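Local coordinates for ORF10 (Moritella marina, PDB 6RIW), which forms the ketosynthase–chain length factor didomain of a polyunsaturated fatty acid synthase protein, probably lengthening acyl chains by decarboxylative condensation, at residues R617-N622 and S926-A931; P45-A50 and Q600-L605; S123-S128 and E587-R592. All blocks are in the same frame, centred on the assembly; numbering follows the deposited sequence.

Contact 1 (R617-N622 and S926-A931); sequences REELTN and SSSLHA
Glu619 and Ser926 join the two segments through one charged hydrogen bond, from Ser926 OG to Glu619 OE2, 2.9 Å long. The hydroxyl reaches the carboxylate from its anti side and lies 23° out of the carboxylate plane. Glu619 gets there by a fold in its own chain: CG is anti to the backbone N, and a turn about CB-CG (chi2 76°) swings the acid group toward the serines. Against the outer side of this bend rests Ser928, its OG 3.2 Å from Glu619 CG; Ser928 OG also sends a weak hydrogen bond of 3.4 Å to Ser926 OG. One carboxylate and two hydroxyls thus make up the close-fitting part of the contact, although all three residues remain partly exposed.

The apolar side is the looser one. Here Leu620 CD1 and Leu929 CD1 only just meet, at 4.5 Å. Neither leucine aims its first side-chain bond at the other segment; it is the branched end that comes nearer. Both leucines are nevertheless buried, which illustrates how residues can share a core while most of their packing comes from third parties.

The segment 926-931 runs into helix 929-934, set against helix 614-628, where Ile623 also touches Ser926 and Leu929. Leu145 of helix 129-148 meets Leu620, Val148 of the same helix meets Leu929, and helix 597-608 packs on Leu620 through Ile601 and Leu605.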
loop_
_atom_site.group_PDB
_atom_site.type_symbol
_atom_site.label_atom_id
_atom_site.label_comp_id
_atom_site.label_asym_id
_atom_site.label_seq_id
_atom_site.Cartn_x
_atom_site.Cartn_y
_atom_site.Cartn_z
ATOM N N ARG A 617 25.897 7.108 28.409
ATOM C CA ARG A 617 25.483 6.257 27.297
ATOM C C ARG A 617 24.177 6.751 26.686
ATOM O O ARG A 617 24.004 6.720 25.461
ATOM C CB ARG A 617 25.340 4.808 27.786
ATOM C CG ARG A 617 24.743 3.846 26.770
ATOM C CD ARG A 617 24.811 2.405 27.263
ATOM N NE ARG A 617 23.669 2.069 28.104
ATOM C CZ ARG A 617 23.763 1.673 29.371
ATOM N NH1 ARG A 617 24.956 1.562 29.948
ATOM N NH2 ARG A 617 22.661 1.389 30.063
ATOM N N GLU A 618 23.242 7.214 27.523
ATOM C CA GLU A 618 21.981 7.732 26.991
ATOM C C GLU A 618 22.198 9.007 26.197
ATOM O O GLU A 618 21.604 9.182 25.124
ATOM C CB GLU A 618 20.979 7.971 28.115
ATOM C CG GLU A 618 20.474 6.656 28.712
ATOM C CD GLU A 618 19.461 6.852 29.818
ATOM O OE1 GLU A 618 19.380 7.982 30.351
ATOM O OE2 GLU A 618 18.761 5.869 30.163
ATOM N N GLU A 619 23.061 9.893 26.696
ATOM C CA GLU A 619 23.378 11.117 25.971
ATOM C C GLU A 619 24.069 10.824 24.642
ATOM O O GLU A 619 23.743 11.440 23.627
ATOM C CB GLU A 619 24.263 12.014 26.827
ATOM C CG GLU A 619 24.731 13.264 26.105
ATOM C CD GLU A 619 23.631 14.316 26.003
ATOM O OE1 GLU A 619 22.549 14.108 26.612
ATOM O OE2 GLU A 619 23.853 15.350 25.330
ATOM N N LEU A 620 25.047 9.919 24.634
ATOM C CA LEU A 620 25.688 9.539 23.379
ATOM C C LEU A 620 24.677 8.941 22.403
ATOM O O LEU A 620 24.688 9.256 21.201
ATOM C CB LEU A 620 26.806 8.539 23.658
ATOM C CG LEU A 620 27.586 8.042 22.442
ATOM C CD1 LEU A 620 28.338 9.172 21.790
ATOM C CD2 LEU A 620 28.537 6.953 22.890
ATOM N N THR A 621 23.818 8.052 22.903
ATOM C CA THR A 621 22.791 7.439 22.062
ATOM C C THR A 621 21.847 8.498 21.501
ATOM O O THR A 621 21.513 8.472 20.313
ATOM C CB THR A 621 22.023 6.384 22.861
ATOM O OG1 THR A 621 22.952 5.403 23.364
ATOM C CG2 THR A 621 21.025 5.673 21.970
ATOM N N ASN A 622 21.450 9.465 22.324
ATOM C CA ASN A 622 20.524 10.503 21.862
ATOM C C ASN A 622 21.141 11.376 20.775
ATOM O O ASN A 622 20.442 11.805 19.844
ATOM C CB ASN A 622 20.085 11.361 23.044
ATOM C CG ASN A 622 19.054 10.672 23.901
ATOM O OD1 ASN A 622 18.394 9.726 23.454
ATOM N ND2 ASN A 622 18.908 11.128 25.143
ATOM N N SER A 926 26.629 19.085 22.646
ATOM C CA SER A 926 26.444 18.446 23.943
ATOM C C SER A 926 27.623 18.720 24.870
ATOM O O SER A 926 28.781 18.466 24.519
ATOM C CB SER A 926 26.270 16.935 23.763
ATOM O OG SER A 926 26.544 16.254 24.977
ATOM N N SER A 927 27.311 19.209 26.075
ATOM C CA SER A 927 28.345 19.501 27.068
ATOM C C SER A 927 29.002 18.228 27.598
ATOM O O SER A 927 30.231 18.168 27.730
ATOM C CB SER A 927 27.741 20.305 28.218
ATOM O OG SER A 927 26.462 19.793 28.566
ATOM N N SER A 928 28.208 17.199 27.913
ATOM C CA SER A 928 28.785 15.973 28.455
ATOM C C SER A 928 29.613 15.200 27.435
ATOM O O SER A 928 30.261 14.215 27.804
ATOM C CB SER A 928 27.683 15.075 29.024
ATOM O OG SER A 928 26.647 14.864 28.084
ATOM N N LEU A 929 29.626 15.628 26.175
ATOM C CA LEU A 929 30.421 14.935 25.168
ATOM C C LEU A 929 31.915 15.032 25.462
ATOM O O LEU A 929 32.668 14.104 25.141
ATOM C CB LEU A 929 30.100 15.499 23.781
ATOM C CG LEU A 929 30.497 14.676 22.555
ATOM C CD1 LEU A 929 29.949 13.255 22.626
ATOM C CD2 LEU A 929 30.042 15.369 21.274
ATOM N N HIS A 930 32.363 16.132 26.081
ATOM C CA HIS A 930 33.784 16.269 26.396
ATOM C C HIS A 930 34.257 15.158 27.328
ATOM O O HIS A 930 35.317 14.561 27.105
ATOM C CB HIS A 930 34.064 17.639 27.019
ATOM C CG HIS A 930 35.518 17.888 27.290
ATOM N ND1 HIS A 930 36.118 17.575 28.493
ATOM C CD2 HIS A 930 36.495 18.409 26.507
ATOM C CE1 HIS A 930 37.399 17.897 28.443
ATOM N NE2 HIS A 930 37.653 18.407 27.249
ATOM N N ALA A 931 33.479 14.869 28.375
ATOM C CA ALA A 931 33.845 13.837 29.341
ATOM C C ALA A 931 33.773 12.442 28.741
ATOM O O ALA A 931 34.471 11.532 29.206
ATOM C CB ALA A 931 32.935 13.918 30.564
#

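Contact 2 (P45-A50 and Q600-L605); sequences PAKYTA and QIEDSL
Lys47 meets Glu602 in a forked salt bridge. Its NZ donates to Glu602 OE1 at 3.1 Å, on the syn side of that oxygen and 21° out of the carboxylate plane, and more weakly to Glu602 OE2 at 3.2 Å. The two side chains cross at about a right angle, and the lysine's methylene end shares in the approach, with Lys47 CE 3.5 Å from Glu602 OE1. A bend at chi2 (-85°) turns the otherwise extended lysine chain toward the helix, whereas Glu602 stretches out with CG anti to the backbone N. Asp603 OD1 lies 6.7 Å from Lys47 NZ, too far to pair, but its charge would probably add to the negative field around the ammonium group. Arg617 makes a long, weak ion pair with Glu602 OE2.

This surface bridge spans the two thiolase-fold halves of the didomain: the loop of 45-50 belongs to the ketosynthase half and helix 597-608 to the chain length factor half, which pair as the two subunits of a ketosynthase dimer do.

One shell further out, Lys47 sits in a 3-10 turn whose first carbonyl, Pro45 O, is gripped twice: by Tyr48 N at 2.9 Å and, from the opposite face of its plane, by Thr49 OG1 at 2.8 Å. Lys57 NZ bonds to Lys47 O, and Tyr48 OH reaches across to Thr599 OG1. The helix beneath Glu602 is tied on another side, where Gln600 NE2 binds Thr156 O and Ser604 OG binds Gln154 O.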
loop_
_atom_site.group_PDB
_atom_site.type_symbol
_atom_site.label_atom_id
_atom_site.label_comp_id
_atom_site.label_asym_id
_atom_site.label_seq_id
_atom_site.Cartn_x
_atom_site.Cartn_y
_atom_site.Cartn_z
ATOM N N PRO A 45 13.068 -7.679 22.931
ATOM C CA PRO A 45 11.984 -6.692 23.104
ATOM C C PRO A 45 12.046 -5.936 24.423
ATOM O O PRO A 45 11.625 -4.773 24.482
ATOM C CB PRO A 45 10.710 -7.551 23.010
ATOM C CG PRO A 45 11.141 -8.769 22.229
ATOM C CD PRO A 45 12.546 -9.034 22.661
ATOM N N ALA A 46 12.571 -6.556 25.483
ATOM C CA ALA A 46 12.637 -5.878 26.778
ATOM C C ALA A 46 13.483 -4.611 26.719
ATOM O O ALA A 46 13.213 -3.657 27.455
ATOM C CB ALA A 46 13.186 -6.831 27.847
ATOM N N LYS A 47 14.511 -4.579 25.858
ATOM C CA LYS A 47 15.335 -3.377 25.705
ATOM C C LYS A 47 14.564 -2.204 25.107
ATOM O O LYS A 47 15.052 -1.068 25.155
ATOM C CB LYS A 47 16.551 -3.672 24.819
ATOM C CG LYS A 47 17.555 -4.622 25.443
ATOM C CD LYS A 47 18.524 -3.864 26.340
ATOM C CE LYS A 47 19.447 -4.816 27.102
ATOM N NZ LYS A 47 20.256 -4.070 28.110
ATOM N N TYR A 48 13.410 -2.460 24.499
ATOM C CA TYR A 48 12.625 -1.418 23.848
ATOM C C TYR A 48 11.288 -1.202 24.537
ATOM O O TYR A 48 10.443 -0.468 24.007
ATOM C CB TYR A 48 12.424 -1.761 22.362
ATOM C CG TYR A 48 13.717 -1.625 21.594
ATOM C CD1 TYR A 48 14.614 -2.682 21.520
ATOM C CD2 TYR A 48 14.073 -0.411 20.998
ATOM C CE1 TYR A 48 15.820 -2.549 20.842
ATOM C CE2 TYR A 48 15.296 -0.261 20.328
ATOM C CZ TYR A 48 16.158 -1.343 20.252
ATOM O OH TYR A 48 17.363 -1.243 19.574
ATOM N N THR A 49 11.074 -1.830 25.697
ATOM C CA THR A 49 9.809 -1.762 26.422
ATOM C C THR A 49 9.944 -0.793 27.592
ATOM O O THR A 49 10.904 -0.875 28.369
ATOM C CB THR A 49 9.394 -3.151 26.933
ATOM O OG1 THR A 49 9.296 -4.079 25.835
ATOM C CG2 THR A 49 8.043 -3.090 27.648
ATOM N N ALA A 50 8.990 0.126 27.714
ATOM C CA ALA A 50 8.936 1.016 28.868
ATOM C C ALA A 50 7.487 1.390 29.151
ATOM O O ALA A 50 6.579 0.595 28.892
ATOM C CB ALA A 50 9.790 2.257 28.623
ATOM N N GLN A 600 22.226 -0.863 19.417
ATOM C CA GLN A 600 23.476 -0.832 18.659
ATOM C C GLN A 600 24.575 -0.103 19.425
ATOM O O GLN A 600 25.720 -0.574 19.469
ATOM C CB GLN A 600 23.271 -0.175 17.301
ATOM C CG GLN A 600 22.508 -1.053 16.354
ATOM C CD GLN A 600 22.162 -0.300 15.112
ATOM O OE1 GLN A 600 21.070 0.272 15.022
ATOM N NE2 GLN A 600 23.105 -0.251 14.154
ATOM N N ILE A 601 24.252 1.042 20.035
ATOM C CA ILE A 601 25.282 1.798 20.755
ATOM C C ILE A 601 25.624 1.099 22.068
ATOM O O ILE A 601 26.794 1.013 22.451
ATOM C CB ILE A 601 24.826 3.250 21.007
ATOM C CG1 ILE A 601 24.580 3.994 19.688
ATOM C CG2 ILE A 601 25.862 3.984 21.848
ATOM C CD1 ILE A 601 25.823 4.392 18.978
ATOM N N GLU A 602 24.618 0.582 22.769
ATOM C CA GLU A 602 24.910 -0.163 23.996
ATOM C C GLU A 602 25.853 -1.327 23.715
ATOM O O GLU A 602 26.864 -1.507 24.412
ATOM C CB GLU A 602 23.619 -0.653 24.653
ATOM C CG GLU A 602 23.870 -1.420 25.950
ATOM C CD GLU A 602 22.592 -1.919 26.615
ATOM O OE1 GLU A 602 21.686 -2.436 25.917
ATOM O OE2 GLU A 602 22.504 -1.808 27.857
ATOM N N ASP A 603 25.547 -2.118 22.677
ATOM C CA ASP A 603 26.393 -3.258 22.323
ATOM C C ASP A 603 27.801 -2.825 21.947
ATOM O O ASP A 603 28.780 -3.502 22.291
ATOM C CB ASP A 603 25.772 -4.043 21.166
ATOM C CG ASP A 603 24.556 -4.843 21.583
ATOM O OD1 ASP A 603 24.268 -4.923 22.803
ATOM O OD2 ASP A 603 23.875 -5.388 20.682
ATOM N N SER A 604 27.926 -1.726 21.200
ATOM C CA SER A 604 29.238 -1.240 20.797
ATOM C C SER A 604 30.084 -0.868 22.008
ATOM O O SER A 604 31.256 -1.245 22.099
ATOM C CB SER A 604 29.068 -0.027 19.877
ATOM O OG SER A 604 28.809 -0.437 18.553
ATOM N N LEU A 605 29.521 -0.069 22.914
ATOM C CA LEU A 605 30.256 0.352 24.106
ATOM C C LEU A 605 30.680 -0.842 24.947
ATOM O O LEU A 605 31.823 -0.908 25.423
ATOM C CB LEU A 605 29.396 1.285 24.945
ATOM C CG LEU A 605 29.090 2.621 24.273
ATOM C CD1 LEU A 605 27.961 3.274 25.060
ATOM C CD2 LEU A 605 30.346 3.494 24.232
#

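Contact 3 (S123-S128 and E587-R592); sequences SFPTKS and ELHQYR
Pro125 sets its CG over one face of the His589 imidazole, its own ring tilted against it. Pro125 CG stands 4.2 Å from the centroid of the His589 ring, 20° off the normal, a CH-pi contact displaced toward the rim, while Pro125 CB comes within 3.6 Å of His589 NE2. The imidazole is held at both nitrogens, ND1 to Leu586 O and NE2 to Ser129 OG, which fixes its rotation and presents its face to the proline. Ser129 OG also bonds to Thr126 N, so one hydroxyl links the histidine to the loop. Were His589 an alanine, Ser129 OG would probably lose this partner and a gap open beside the proline ring.

Leu588 crosses Pro125 at about a right angle, its CB 4.0 Å from Pro125 CG. With CG beside the backbone N (chi1 -69°), Leu588 CD1 comes to 3.9 Å from Ser123 O. Pro125 thus touches two consecutive side chains, which approach its CG from directions about a right angle apart.

Such a buried fit, between a loop of the ketosynthase half and the chain length factor segment 587-592, which runs into helix 589-595, belongs to the dimer-like interface of paired thiolase folds.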
loop_
_atom_site.group_PDB
_atom_site.type_symbol
_atom_site.label_atom_id
_atom_site.label_comp_id
_atom_site.label_asym_id
_atom_site.label_seq_id
_atom_site.Cartn_x
_atom_site.Cartn_y
_atom_site.Cartn_z
ATOM N N SER A 123 1.879 -0.574 3.425
ATOM C CA SER A 123 3.048 0.058 2.821
ATOM C C SER A 123 4.106 0.374 3.863
ATOM O O SER A 123 4.645 1.483 3.866
ATOM C CB SER A 123 2.622 1.329 2.079
ATOM O OG SER A 123 1.866 0.991 0.931
ATOM N N PHE A 124 4.397 -0.567 4.771
ATOM C CA PHE A 124 5.362 -0.371 5.855
ATOM C C PHE A 124 6.639 -1.156 5.597
ATOM O O PHE A 124 6.611 -2.186 4.921
ATOM C CB PHE A 124 4.804 -0.886 7.180
ATOM C CG PHE A 124 3.716 -0.044 7.794
ATOM C CD1 PHE A 124 3.390 1.201 7.298
ATOM C CD2 PHE A 124 3.034 -0.535 8.900
ATOM C CE1 PHE A 124 2.394 1.950 7.900
ATOM C CE2 PHE A 124 2.041 0.204 9.511
ATOM C CZ PHE A 124 1.726 1.459 9.006
ATOM N N PRO A 125 7.755 -0.757 6.207
ATOM C CA PRO A 125 8.961 -1.601 6.181
ATOM C C PRO A 125 8.637 -3.011 6.655
ATOM O O PRO A 125 7.786 -3.209 7.523
ATOM C CB PRO A 125 9.911 -0.902 7.154
ATOM C CG PRO A 125 9.478 0.601 7.092
ATOM C CD PRO A 125 7.964 0.534 6.889
ATOM N N THR A 126 9.352 -3.982 6.101
ATOM C CA THR A 126 9.247 -5.367 6.540
ATOM C C THR A 126 10.546 -5.781 7.214
ATOM O O THR A 126 11.548 -5.055 7.207
ATOM C CB THR A 126 8.949 -6.320 5.379
ATOM O OG1 THR A 126 10.083 -6.377 4.506
ATOM C CG2 THR A 126 7.682 -5.894 4.596
ATOM N N LYS A 127 10.540 -6.987 7.793
ATOM C CA LYS A 127 11.762 -7.441 8.443
ATOM C C LYS A 127 12.895 -7.589 7.433
ATOM O O LYS A 127 14.058 -7.331 7.769
ATOM C CB LYS A 127 11.501 -8.757 9.189
ATOM C CG LYS A 127 10.426 -8.633 10.276
ATOM C CD LYS A 127 10.342 -9.938 11.111
ATOM C CE LYS A 127 9.817 -11.096 10.241
ATOM N NZ LYS A 127 8.386 -10.913 9.765
ATOM N N SER A 128 12.566 -7.902 6.172
ATOM C CA SER A 128 13.585 -8.049 5.141
ATOM C C SER A 128 13.966 -6.722 4.495
ATOM O O SER A 128 15.140 -6.511 4.178
ATOM C CB SER A 128 13.113 -9.024 4.057
ATOM O OG SER A 128 12.861 -10.307 4.622
ATOM N N GLU A 587 12.127 6.059 2.567
ATOM C CA GLU A 587 12.721 6.787 3.690
ATOM C C GLU A 587 12.105 6.403 5.032
ATOM O O GLU A 587 12.665 6.761 6.082
ATOM C CB GLU A 587 12.620 8.313 3.483
ATOM C CG GLU A 587 13.463 8.797 2.303
ATOM C CD GLU A 587 13.491 10.326 2.179
ATOM O OE1 GLU A 587 12.665 11.013 2.825
ATOM O OE2 GLU A 587 14.340 10.835 1.425
ATOM N N LEU A 588 11.000 5.655 5.036
ATOM C CA LEU A 588 10.458 5.177 6.303
ATOM C C LEU A 588 11.423 4.274 7.075
ATOM O O LEU A 588 11.247 4.099 8.294
ATOM C CB LEU A 588 9.139 4.425 6.061
ATOM C CG LEU A 588 7.934 5.273 5.603
ATOM C CD1 LEU A 588 6.723 4.362 5.426
ATOM C CD2 LEU A 588 7.648 6.380 6.591
ATOM N N HIS A 589 12.416 3.683 6.403
ATOM C CA HIS A 589 13.422 2.882 7.098
ATOM C C HIS A 589 14.291 3.727 8.015
ATOM O O HIS A 589 14.939 3.179 8.912
ATOM C CB HIS A 589 14.289 2.125 6.080
ATOM C CG HIS A 589 13.505 1.115 5.295
ATOM N ND1 HIS A 589 12.989 1.382 4.045
ATOM C CD2 HIS A 589 13.122 -0.150 5.601
ATOM C CE1 HIS A 589 12.318 0.323 3.609
ATOM N NE2 HIS A 589 12.397 -0.627 4.527
ATOM N N GLN A 590 14.297 5.050 7.822
ATOM C CA GLN A 590 15.085 5.903 8.698
ATOM C C GLN A 590 14.551 5.898 10.122
ATOM O O GLN A 590 15.314 6.167 11.052
ATOM C CB GLN A 590 15.124 7.332 8.137
ATOM C CG GLN A 590 15.881 7.417 6.824
ATOM C CD GLN A 590 15.685 8.747 6.124
ATOM O OE1 GLN A 590 15.271 9.714 6.745
ATOM N NE2 GLN A 590 15.995 8.802 4.827
ATOM N N TYR A 591 13.263 5.599 10.317
ATOM C CA TYR A 591 12.710 5.631 11.664
ATOM C C TYR A 591 13.313 4.532 12.541
ATOM O O TYR A 591 13.794 4.799 13.656
ATOM C CB TYR A 591 11.189 5.521 11.624
ATOM C CG TYR A 591 10.643 5.481 13.018
ATOM C CD1 TYR A 591 10.777 6.576 13.858
ATOM C CD2 TYR A 591 10.041 4.331 13.514
ATOM C CE1 TYR A 591 10.321 6.532 15.173
ATOM C CE2 TYR A 591 9.572 4.279 14.815
ATOM C CZ TYR A 591 9.717 5.385 15.635
ATOM O OH TYR A 591 9.257 5.327 16.925
ATOM N N ARG A 592 13.286 3.283 12.075
ATOM C CA ARG A 592 14.013 2.250 12.820
ATOM C C ARG A 592 15.519 2.500 12.775
ATOM O O ARG A 592 16.242 2.158 13.724
ATOM C CB ARG A 592 13.684 0.852 12.281
ATOM C CG ARG A 592 14.377 -0.246 13.108
ATOM C CD ARG A 592 13.916 -1.657 12.778
ATOM N NE ARG A 592 14.710 -2.598 13.578
ATOM C CZ ARG A 592 14.333 -3.835 13.891
ATOM N NH1 ARG A 592 13.169 -4.299 13.473
ATOM N NH2 ARG A 592 15.126 -4.606 14.632
#

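In the fold
Contacts 2 and 3 both join the ketosynthase half to the chain length factor half, one at the surface and one buried; their centres lie about 19 Å apart, and their nearest atoms about 5 Å. Helix 597-608 carries segment 600-605 of contact 2, and the preceding helix 589-595 most of segment 587-592 of contact 3. Contact 1, about 16 Å from contact 2 between centres, touches it directly, with Thr621 OG1 3.6 Å from Ile601 CG2. Contacts 1 and 3 do not touch, their centres being about 27 Å apart. Measured from the chain's centre, the centres of contacts 3, 2 and 1 lie at about 13, 31 and 39 Å. All three lie away from the magnesium site at Met1 and Lys286.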